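Local coordinates for Glyco_hydro_cc domain-containing protein (Cryptococcus neoformans, PDB 6UBC) that binds oligosaccharides, probably fragments of beta-1,3-glucan, as a subgroup VII member of glycoside hydrolase family 128, at residues Gln216-Trp221 / Ala439-His444; Asp224-Pro229 / Ala253-Ala258; Ser310-His315 / Asn340-Lys345. All coordinates share one frame; numbering follows the deposited sequence.

Interaction 1 of 3, residues Gln216-Trp221 / Ala439-His444; sequences QGHIGW and AISQYH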
loop_
_atom_site.group_PDB
_atom_site.type_symbol
_atom_site.label_atom_id
_atom_site.label_comp_id
_atom_site.label_asym_id
_atom_site.label_seq_id
_atom_site.Cartn_x
_atom_site.Cartn_y
_atom_site.Cartn_z
ATOM N N GLN A 216 -17.623 2.179 -0.775
ATOM C CA GLN A 216 -17.925 2.781 -2.089
ATOM C C GLN A 216 -18.492 4.198 -1.881
ATOM O O GLN A 216 -19.302 4.491 -0.969
ATOM C CB GLN A 216 -18.815 1.894 -2.959
ATOM C CG GLN A 216 -20.181 1.700 -2.342
ATOM C CD GLN A 216 -21.091 0.875 -3.214
ATOM O OE1 GLN A 216 -21.396 1.313 -4.330
ATOM N NE2 GLN A 216 -21.582 -0.248 -2.686
ATOM N N GLY A 217 -18.015 5.098 -2.718
ATOM C CA GLY A 217 -18.423 6.502 -2.670
ATOM C C GLY A 217 -17.512 7.309 -1.746
ATOM O O GLY A 217 -17.634 8.519 -1.724
ATOM N N HIS A 218 -16.637 6.726 -0.947
ATOM C CA HIS A 218 -15.791 7.524 -0.006
ATOM C C HIS A 218 -14.298 7.201 -0.203
ATOM O O HIS A 218 -13.533 7.565 0.648
ATOM C CB HIS A 218 -16.204 7.296 1.450
ATOM C CG HIS A 218 -17.629 7.562 1.747
ATOM N ND1 HIS A 218 -18.085 8.842 2.014
ATOM C CD2 HIS A 218 -18.668 6.694 1.885
ATOM C CE1 HIS A 218 -19.389 8.757 2.269
ATOM N NE2 HIS A 218 -19.774 7.413 2.172
ATOM N N ILE A 219 -13.940 6.498 -1.285
ATOM C CA ILE A 219 -12.544 6.068 -1.536
ATOM C C ILE A 219 -12.172 6.431 -2.961
ATOM O O ILE A 219 -13.119 6.471 -3.845
ATOM C CB ILE A 219 -12.411 4.559 -1.321
ATOM C CG1 ILE A 219 -13.481 3.747 -2.061
ATOM C CG2 ILE A 219 -12.376 4.257 0.149
ATOM C CD1 ILE A 219 -12.991 2.300 -2.283
ATOM N N GLY A 220 -10.890 6.735 -3.198
ATOM C CA GLY A 220 -10.388 7.030 -4.541
ATOM C C GLY A 220 -9.928 5.812 -5.325
ATOM O O GLY A 220 -9.825 5.906 -6.573
ATOM N N TRP A 221 -9.630 4.704 -4.630
ATOM C CA TRP A 221 -8.822 3.615 -5.200
ATOM C C TRP A 221 -8.874 2.401 -4.302
ATOM O O TRP A 221 -9.275 2.531 -3.086
ATOM C CB TRP A 221 -7.379 4.062 -5.392
ATOM C CG TRP A 221 -6.626 4.393 -4.134
ATOM C CD1 TRP A 221 -6.835 5.489 -3.332
ATOM C CD2 TRP A 221 -5.675 3.585 -3.431
ATOM N NE1 TRP A 221 -6.035 5.458 -2.226
ATOM C CE2 TRP A 221 -5.260 4.318 -2.293
ATOM C CE3 TRP A 221 -5.087 2.344 -3.677
ATOM C CZ2 TRP A 221 -4.321 3.823 -1.396
ATOM C CZ3 TRP A 221 -4.107 1.896 -2.816
ATOM C CH2 TRP A 221 -3.734 2.633 -1.697
ATOM N N ALA A 439 -14.294 8.268 9.574
ATOM C CA ALA A 439 -13.141 9.189 9.470
ATOM C C ALA A 439 -12.953 9.614 8.004
ATOM O O ALA A 439 -12.825 10.830 7.749
ATOM C CB ALA A 439 -11.912 8.546 10.056
ATOM N N ILE A 440 -12.960 8.714 7.025
ATOM C CA ILE A 440 -12.616 9.134 5.655
ATOM C C ILE A 440 -13.834 9.899 5.108
ATOM O O ILE A 440 -13.639 10.746 4.271
ATOM C CB ILE A 440 -12.218 7.946 4.791
ATOM C CG1 ILE A 440 -13.361 6.946 4.551
ATOM C CG2 ILE A 440 -11.011 7.237 5.380
ATOM C CD1 ILE A 440 -13.000 5.869 3.563
ATOM N N SER A 441 -15.033 9.674 5.644
ATOM C CA SER A 441 -16.284 10.302 5.141
ATOM C C SER A 441 -16.315 11.793 5.515
ATOM O O SER A 441 -17.067 12.570 4.844
ATOM C CB SER A 441 -17.542 9.549 5.644
ATOM O OG SER A 441 -17.610 8.290 4.961
ATOM N N GLN A 442 -15.521 12.223 6.480
ATOM C CA GLN A 442 -15.419 13.661 6.813
ATOM C C GLN A 442 -14.771 14.428 5.651
ATOM O O GLN A 442 -14.965 15.646 5.575
ATOM C CB GLN A 442 -14.493 13.904 7.984
ATOM C CG GLN A 442 -14.955 13.242 9.255
ATOM C CD GLN A 442 -13.821 13.352 10.242
ATOM O OE1 GLN A 442 -12.759 12.670 10.166
ATOM N NE2 GLN A 442 -14.021 14.277 11.138
ATOM N N TYR A 443 -14.035 13.750 4.789
ATOM C CA TYR A 443 -13.239 14.376 3.685
ATOM C C TYR A 443 -13.942 14.232 2.345
ATOM O O TYR A 443 -13.944 15.185 1.576
ATOM C CB TYR A 443 -11.806 13.811 3.649
ATOM C CG TYR A 443 -11.061 14.116 4.920
ATOM C CD1 TYR A 443 -10.393 15.324 5.087
ATOM C CD2 TYR A 443 -11.112 13.253 6.011
ATOM C CE1 TYR A 443 -9.812 15.676 6.296
ATOM C CE2 TYR A 443 -10.501 13.589 7.205
ATOM C CZ TYR A 443 -9.861 14.797 7.356
ATOM O OH TYR A 443 -9.260 15.122 8.532
ATOM N N HIS A 444 -14.490 13.061 2.055
ATOM C CA HIS A 444 -15.205 12.795 0.786
ATOM C C HIS A 444 -16.345 11.803 1.013
ATOM O O HIS A 444 -16.361 10.915 1.882
ATOM C CB HIS A 444 -14.235 12.316 -0.282
ATOM C CG HIS A 444 -13.036 13.212 -0.448
ATOM N ND1 HIS A 444 -13.056 14.325 -1.276
ATOM C CD2 HIS A 444 -11.761 13.073 -0.004
ATOM C CE1 HIS A 444 -11.832 14.857 -1.295
ATOM N NE2 HIS A 444 -11.018 14.107 -0.511
ATOM O OXT HIS A 444 -17.267 11.955 0.234
HETATM O O HOH W 1 -19.727 10.477 -0.294
HETATM O O HOH W 2 -12.490 10.010 1.780
#

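Interaction 2 of 3, residues Asp224-Pro229 / Ala253-Ala258; sequences DWNATP and ASRLSA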
loop_
_atom_site.group_PDB
_atom_site.type_symbol
_atom_site.label_atom_id
_atom_site.label_comp_id
_atom_site.label_asym_id
_atom_site.label_seq_id
_atom_site.Cartn_x
_atom_site.Cartn_y
_atom_site.Cartn_z
ATOM N N ASP A 224 -6.113 -5.447 -4.135
ATOM C CA ASP A 224 -6.383 -6.702 -3.389
ATOM C C ASP A 224 -5.185 -7.662 -3.473
ATOM O O ASP A 224 -5.398 -8.877 -3.297
ATOM C CB ASP A 224 -7.694 -7.330 -3.846
ATOM C CG ASP A 224 -7.614 -7.911 -5.250
ATOM O OD1 ASP A 224 -6.588 -7.730 -5.918
ATOM O OD2 ASP A 224 -8.593 -8.551 -5.649
ATOM N N TRP A 225 -4.023 -7.125 -3.817
ATOM C CA TRP A 225 -2.724 -7.833 -3.923
ATOM C C TRP A 225 -2.663 -8.693 -5.182
ATOM O O TRP A 225 -1.569 -9.176 -5.471
ATOM C CB TRP A 225 -2.408 -8.656 -2.680
ATOM C CG TRP A 225 -2.297 -7.830 -1.435
ATOM C CD1 TRP A 225 -1.259 -7.045 -1.094
ATOM C CD2 TRP A 225 -3.277 -7.669 -0.395
ATOM N NE1 TRP A 225 -1.471 -6.427 0.107
ATOM C CE2 TRP A 225 -2.714 -6.776 0.550
ATOM C CE3 TRP A 225 -4.538 -8.209 -0.152
ATOM C CZ2 TRP A 225 -3.377 -6.395 1.693
ATOM C CZ3 TRP A 225 -5.199 -7.850 1.012
ATOM C CH2 TRP A 225 -4.629 -6.935 1.910
ATOM N N ASN A 226 -3.759 -8.821 -5.930
ATOM C CA ASN A 226 -3.739 -9.571 -7.220
ATOM C C ASN A 226 -3.236 -8.660 -8.357
ATOM O O ASN A 226 -3.207 -7.376 -8.229
ATOM C CB ASN A 226 -5.120 -10.153 -7.531
ATOM C CG ASN A 226 -5.557 -11.151 -6.492
ATOM O OD1 ASN A 226 -4.726 -11.957 -6.059
ATOM N ND2 ASN A 226 -6.813 -11.069 -6.049
ATOM N N ALA A 227 -2.938 -9.263 -9.508
ATOM C CA ALA A 227 -2.489 -8.508 -10.694
ATOM C C ALA A 227 -3.525 -7.439 -11.039
ATOM O O ALA A 227 -3.123 -6.252 -11.312
ATOM C CB ALA A 227 -2.202 -9.475 -11.859
ATOM N N THR A 228 -4.799 -7.821 -11.009
ATOM C CA THR A 228 -5.962 -6.944 -11.211
ATOM C C THR A 228 -6.923 -7.201 -10.071
ATOM O O THR A 228 -7.182 -8.361 -9.798
ATOM C CB THR A 228 -6.619 -7.214 -12.579
ATOM O OG1 THR A 228 -5.637 -7.116 -13.625
ATOM C CG2 THR A 228 -7.772 -6.272 -12.823
ATOM N N PRO A 229 -7.524 -6.196 -9.409
ATOM C CA PRO A 229 -8.483 -6.514 -8.363
ATOM C C PRO A 229 -9.661 -7.295 -8.929
ATOM O O PRO A 229 -10.154 -6.903 -9.968
ATOM C CB PRO A 229 -8.881 -5.141 -7.828
ATOM C CG PRO A 229 -7.653 -4.301 -8.119
ATOM C CD PRO A 229 -7.249 -4.748 -9.510
ATOM N N ALA A 253 2.941 -17.509 -7.646
ATOM C CA ALA A 253 3.060 -17.957 -9.050
ATOM C C ALA A 253 1.888 -17.458 -9.904
ATOM O O ALA A 253 2.098 -16.947 -11.018
ATOM C CB ALA A 253 3.239 -19.471 -9.093
ATOM N N SER A 254 0.661 -17.634 -9.439
ATOM C CA SER A 254 -0.562 -17.221 -10.156
ATOM C C SER A 254 -0.565 -15.696 -10.406
ATOM O O SER A 254 -1.017 -15.226 -11.471
ATOM C CB SER A 254 -1.751 -17.606 -9.277
ATOM O OG SER A 254 -2.877 -17.176 -9.958
ATOM N N ARG A 255 -0.145 -14.908 -9.390
ATOM C CA ARG A 255 -0.151 -13.415 -9.524
ATOM C C ARG A 255 0.867 -12.961 -10.560
ATOM O O ARG A 255 0.532 -12.043 -11.338
ATOM C CB ARG A 255 0.105 -12.804 -8.149
ATOM C CG ARG A 255 -1.149 -12.905 -7.299
ATOM C CD ARG A 255 -0.907 -12.524 -5.862
ATOM N NE ARG A 255 -2.132 -12.392 -5.100
ATOM C CZ ARG A 255 -2.257 -12.338 -3.791
ATOM N NH1 ARG A 255 -1.242 -12.435 -2.964
ATOM N NH2 ARG A 255 -3.461 -12.168 -3.292
ATOM N N LEU A 256 2.061 -13.535 -10.562
ATOM C CA LEU A 256 3.109 -13.122 -11.545
ATOM C C LEU A 256 2.589 -13.467 -12.944
ATOM O O LEU A 256 2.609 -12.646 -13.863
ATOM C CB LEU A 256 4.403 -13.865 -11.219
ATOM C CG LEU A 256 5.503 -13.684 -12.271
ATOM C CD1 LEU A 256 5.952 -12.232 -12.349
ATOM C CD2 LEU A 256 6.661 -14.597 -11.963
ATOM N N SER A 257 1.999 -14.647 -13.073
ATOM C CA SER A 257 1.531 -15.107 -14.387
ATOM C C SER A 257 0.391 -14.203 -14.872
ATOM O O SER A 257 0.419 -13.734 -16.061
ATOM C CB SER A 257 1.231 -16.590 -14.297
ATOM O OG SER A 257 0.541 -16.916 -15.451
ATOM N N ALA A 258 -0.507 -13.768 -13.983
ATOM C CA ALA A 258 -1.607 -12.856 -14.378
ATOM C C ALA A 258 -1.008 -11.493 -14.796
ATOM O O ALA A 258 -1.562 -10.807 -15.704
ATOM C CB ALA A 258 -2.629 -12.735 -13.257
#

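Interaction 3 of 3, residues Ser310-His315 / Asn340-Lys345; sequences SPSMCH and NLHINK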
loop_
_atom_site.group_PDB
_atom_site.type_symbol
_atom_site.label_atom_id
_atom_site.label_comp_id
_atom_site.label_asym_id
_atom_site.label_seq_id
_atom_site.Cartn_x
_atom_site.Cartn_y
_atom_site.Cartn_z
ATOM N N SER A 310 6.538 2.062 -5.621
ATOM C CA SER A 310 7.739 1.260 -5.257
ATOM C C SER A 310 7.288 0.003 -4.514
ATOM O O SER A 310 6.146 -0.091 -4.034
ATOM C CB SER A 310 8.681 2.067 -4.403
ATOM O OG SER A 310 8.297 2.133 -3.050
ATOM N N PRO A 311 8.203 -0.985 -4.344
ATOM C CA PRO A 311 7.964 -2.025 -3.348
ATOM C C PRO A 311 7.798 -1.420 -1.948
ATOM O O PRO A 311 8.294 -0.329 -1.664
ATOM C CB PRO A 311 9.231 -2.916 -3.369
ATOM C CG PRO A 311 9.873 -2.577 -4.731
ATOM C CD PRO A 311 9.562 -1.089 -4.924
ATOM N N SER A 312 7.101 -2.153 -1.087
ATOM C CA SER A 312 6.881 -1.784 0.320
ATOM C C SER A 312 7.928 -2.443 1.216
ATOM O O SER A 312 8.032 -3.652 1.174
ATOM C CB SER A 312 5.491 -2.206 0.774
ATOM O OG SER A 312 5.189 -3.553 0.377
ATOM N N MET A 313 8.506 -1.674 2.137
ATOM C CA MET A 313 9.439 -2.234 3.152
ATOM C C MET A 313 8.685 -2.644 4.436
ATOM O O MET A 313 8.116 -1.788 5.161
ATOM C CB MET A 313 10.558 -1.255 3.495
ATOM C CG MET A 313 11.433 -0.916 2.298
ATOM S SD MET A 313 12.276 -2.286 1.462
ATOM C CE MET A 313 11.081 -2.686 0.179
ATOM N N CYS A 314 8.848 -3.892 4.827
ATOM C CA CYS A 314 8.289 -4.334 6.139
ATOM C C CYS A 314 9.069 -3.656 7.258
ATOM O O CYS A 314 8.476 -3.491 8.308
ATOM C CB CYS A 314 8.294 -5.852 6.305
ATOM S SG CYS A 314 9.971 -6.499 6.383
ATOM N N HIS A 315 10.331 -3.276 7.036
ATOM C CA HIS A 315 11.225 -2.733 8.106
ATOM C C HIS A 315 10.903 -1.263 8.389
ATOM O O HIS A 315 11.544 -0.712 9.277
ATOM C CB HIS A 315 12.681 -2.992 7.831
ATOM C CG HIS A 315 13.079 -4.418 7.956
ATOM N ND1 HIS A 315 13.064 -5.292 6.877
ATOM C CD2 HIS A 315 13.494 -5.129 9.056
ATOM C CE1 HIS A 315 13.459 -6.498 7.314
ATOM N NE2 HIS A 315 13.795 -6.415 8.625
ATOM N N ASN A 340 6.322 3.804 -1.634
ATOM C CA ASN A 340 5.305 2.939 -1.019
ATOM C C ASN A 340 5.684 2.695 0.426
ATOM O O ASN A 340 6.768 2.061 0.640
ATOM C CB ASN A 340 5.271 1.608 -1.776
ATOM C CG ASN A 340 4.200 0.643 -1.327
ATOM O OD1 ASN A 340 3.557 0.868 -0.312
ATOM N ND2 ASN A 340 4.030 -0.456 -2.087
ATOM N N LEU A 341 4.816 3.036 1.375
ATOM C CA LEU A 341 5.048 2.742 2.797
ATOM C C LEU A 341 4.009 1.733 3.307
ATOM O O LEU A 341 2.804 1.814 2.930
ATOM C CB LEU A 341 4.927 4.020 3.639
ATOM C CG LEU A 341 6.196 4.863 3.743
ATOM C CD1 LEU A 341 6.719 5.261 2.388
ATOM C CD2 LEU A 341 5.949 6.111 4.641
ATOM N N HIS A 342 4.463 0.940 4.272
ATOM C CA HIS A 342 3.630 0.151 5.209
ATOM C C HIS A 342 3.912 0.773 6.565
ATOM O O HIS A 342 5.080 0.812 6.987
ATOM C CB HIS A 342 4.027 -1.343 5.134
ATOM C CG HIS A 342 3.434 -1.991 3.936
ATOM N ND1 HIS A 342 3.570 -3.328 3.704
ATOM C CD2 HIS A 342 2.753 -1.457 2.914
ATOM C CE1 HIS A 342 2.997 -3.581 2.556
ATOM N NE2 HIS A 342 2.474 -2.454 2.014
ATOM N N ILE A 343 2.856 1.248 7.224
ATOM C CA ILE A 343 3.022 1.881 8.545
ATOM C C ILE A 343 2.344 1.006 9.588
ATOM O O ILE A 343 1.106 0.868 9.546
ATOM C CB ILE A 343 2.486 3.306 8.511
ATOM C CG1 ILE A 343 3.292 4.140 7.513
ATOM C CG2 ILE A 343 2.561 3.957 9.873
ATOM C CD1 ILE A 343 2.851 5.601 7.448
ATOM N N ASN A 344 3.154 0.449 10.472
ATOM C CA ASN A 344 2.652 -0.425 11.572
ATOM C C ASN A 344 3.201 0.213 12.845
ATOM O O ASN A 344 4.348 -0.083 13.188
ATOM C CB ASN A 344 3.072 -1.876 11.354
ATOM C CG ASN A 344 2.385 -2.408 10.099
ATOM O OD1 ASN A 344 1.176 -2.543 10.101
ATOM N ND2 ASN A 344 3.169 -2.829 9.114
ATOM N N LYS A 345 2.394 1.093 13.424
ATOM C CA LYS A 345 2.810 1.941 14.549
ATOM C C LYS A 345 1.634 2.080 15.497
ATOM O O LYS A 345 0.537 1.721 15.115
ATOM C CB LYS A 345 3.282 3.287 14.014
ATOM C CG LYS A 345 4.560 3.262 13.176
ATOM C CD LYS A 345 5.823 2.796 13.903
ATOM C CE LYS A 345 6.995 3.028 12.995
ATOM N NZ LYS A 345 8.276 2.617 13.598
HETATM O O HOH W 3 3.495 -3.370 -1.791
HETATM O O HOH W 4 7.467 0.861 4.622
HETATM O O HOH W 5 8.756 1.359 2.223
HETATM O O HOH W 6 5.885 -3.733 9.232
#

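Interaction 1 of 3, residues Gln216-Trp221 / Ala439-His444
H218, in the loop between helix 212-215 and strand 221-223, comes up against the chain end at H444, their CA atoms 5.4 Å apart. The 216-221 loop has no regular structure, whereas 439-444 runs off the end of helix 431-441. No direct backbone-to-backbone hydrogen bond joins the two segments; two waters bridge instead. One donates to G217 O and H444 OXT. The other donates to H218 O and, at 2.8 Å, to I440 O, an oxygen that also accepts from Y443 N. The imidazole of H218 carries the direct bond, ND1 to H444 O at 2.7 Å with an N-H...O angle of 169°. The acceptor lies in the ring plane and offers a lone pair in the plane of its own carboxylate. CG of H218 stands beside the backbone N, chi1 -55°, which sends the ring over to the terminus. S441 OG lies over one face of this ring, 3.0 Å above its plane and shifted toward the rim; it is itself bonded to L437 O, one turn back in the helix. The terminal carboxylate would be expected to favour a protonated imidazole. Deeper in, CD1 of I440 approaches I219 CG2 at 3.8 Å and also rests 3.4 Å from H218 O. The contact thus joins an early loop of the (beta/alpha)8 barrel to its last helix. I440 leans in turn on Y409 of strand 406-411, A439 and Y443 pack on helix 386-402, and G220 bonds through its backbone to A204 and S237, fixing the loop against the sheet.

Interaction 2 of 3, residues Asp224-Pro229 / Ala253-Ala258
R255, on helix 250-260, grips the side-chain oxygen of N226 with two nitrogens at once, side-on. NE lies 2.8 Å from N226 OD1 and NH2 lies 3.0 Å from the same oxygen, both from one face of the amide. OD1 sits in the guanidinium plane, but the two flat groups are turned 50° apart, and neither donor lies in the amide plane. An extended chain from CG to NE carries the arginine there. W225 O lies over a guanidinium face, 3.3 Å above its plane and shifted toward the rim, at a poor angle for bonding to NE; W225 CB is 3.7 Å from R255 NH2, and W243 adds a cation-pi contact. N226 is held from behind: its backbone N donates to D224 OD1 at 3.0 Å, an Asx turn, and its ND2 bonds weakly to D224 OD2. Toward solvent the contact thins to two methyls, A227 CB against A258 CB at 3.6 Å, with A258 exposed. The W225 indole leads away, and NE1 bonds to E370 of strand 366-375. A loop following strand 221-223, pinned to the helix after strand 237-241, belongs to the rim of a (beta/alpha)8 barrel, where such loops build the probable carbohydrate-binding cleft.

Interaction 3 of 3, residues Ser310-His315 / Asn340-Lys345
Two chain segments whose touching parts, 310-313 and 340-342, run nearly the same way, 24° apart, meet here in a buried, largely polar contact joined by side chains and waters. S310-H315 continues from strand 307-309, and N340-K345 belongs to strand 339-345, the next strand around the barrel. S310 and N340 fasten the first end. The backbone N of N340 donates to S310 OG at 2.9 Å, and that hydroxyl donates to P311 O. N340 ND2 reaches back to S310 O, also at 2.9 Å, nearly along the C=O axis and within the amide plane; CG stands opposite the backbone N, chi1 -176°, directing the amide across the gap. Its OD1 is taken by T369. Farther along, waters stand in for a direct backbone ladder: one links M313 N with N340 O, and another links M313 O with H342 N. Another joins C314 O to N344 ND2.

Between these bridges, S312 lays its CB over the face of the H342 imidazole, 3.3 Å from the centroid and 14° off the ring normal, a CH-pi contact that covers the ring centre. S312 OG is bonded to F272 O and E274 N, which fixes the serine, while H342 ND1 bonds to E274 OE2 and NE2 makes a weak bond to T369. With one face covered and both nitrogens engaged, the ring has little freedom to turn. C314 ties the segment to C277 by a disulfide. S312 and H342 thus help to position E274. E274, just after strand 268-270, and E370, within strand 366-375, fall on the fourth and seventh barrel strands, where glycoside hydrolases with this kind of barrel usually carry their acidic pair; a like role here is inferred, consistent with a contact lining the probable sugar-binding site.

Overall arrangement
Interaction 3 is buried near the middle of the chain, whereas interactions 1 and 2 are only partly buried, their centres about 17 and 15 Å from the centre of the chain. Interactions 1 and 2 use the loops at the two ends of strand 221-223, one entering it and one leaving it, yet their centres lie about 26 Å apart and each meets a different helix. Interaction 3 instead pairs a segment following strand 307-309 with strand 339-345. The chemistry follows the place: a chain-terminal carboxylate in interaction 1, an arginine side chain in interaction 2, and amide, hydroxyl and imidazole groups with bridging waters in interaction 3. W225 and H342 bring interactions 2 and 3 to the two glutamates, E370 and E274.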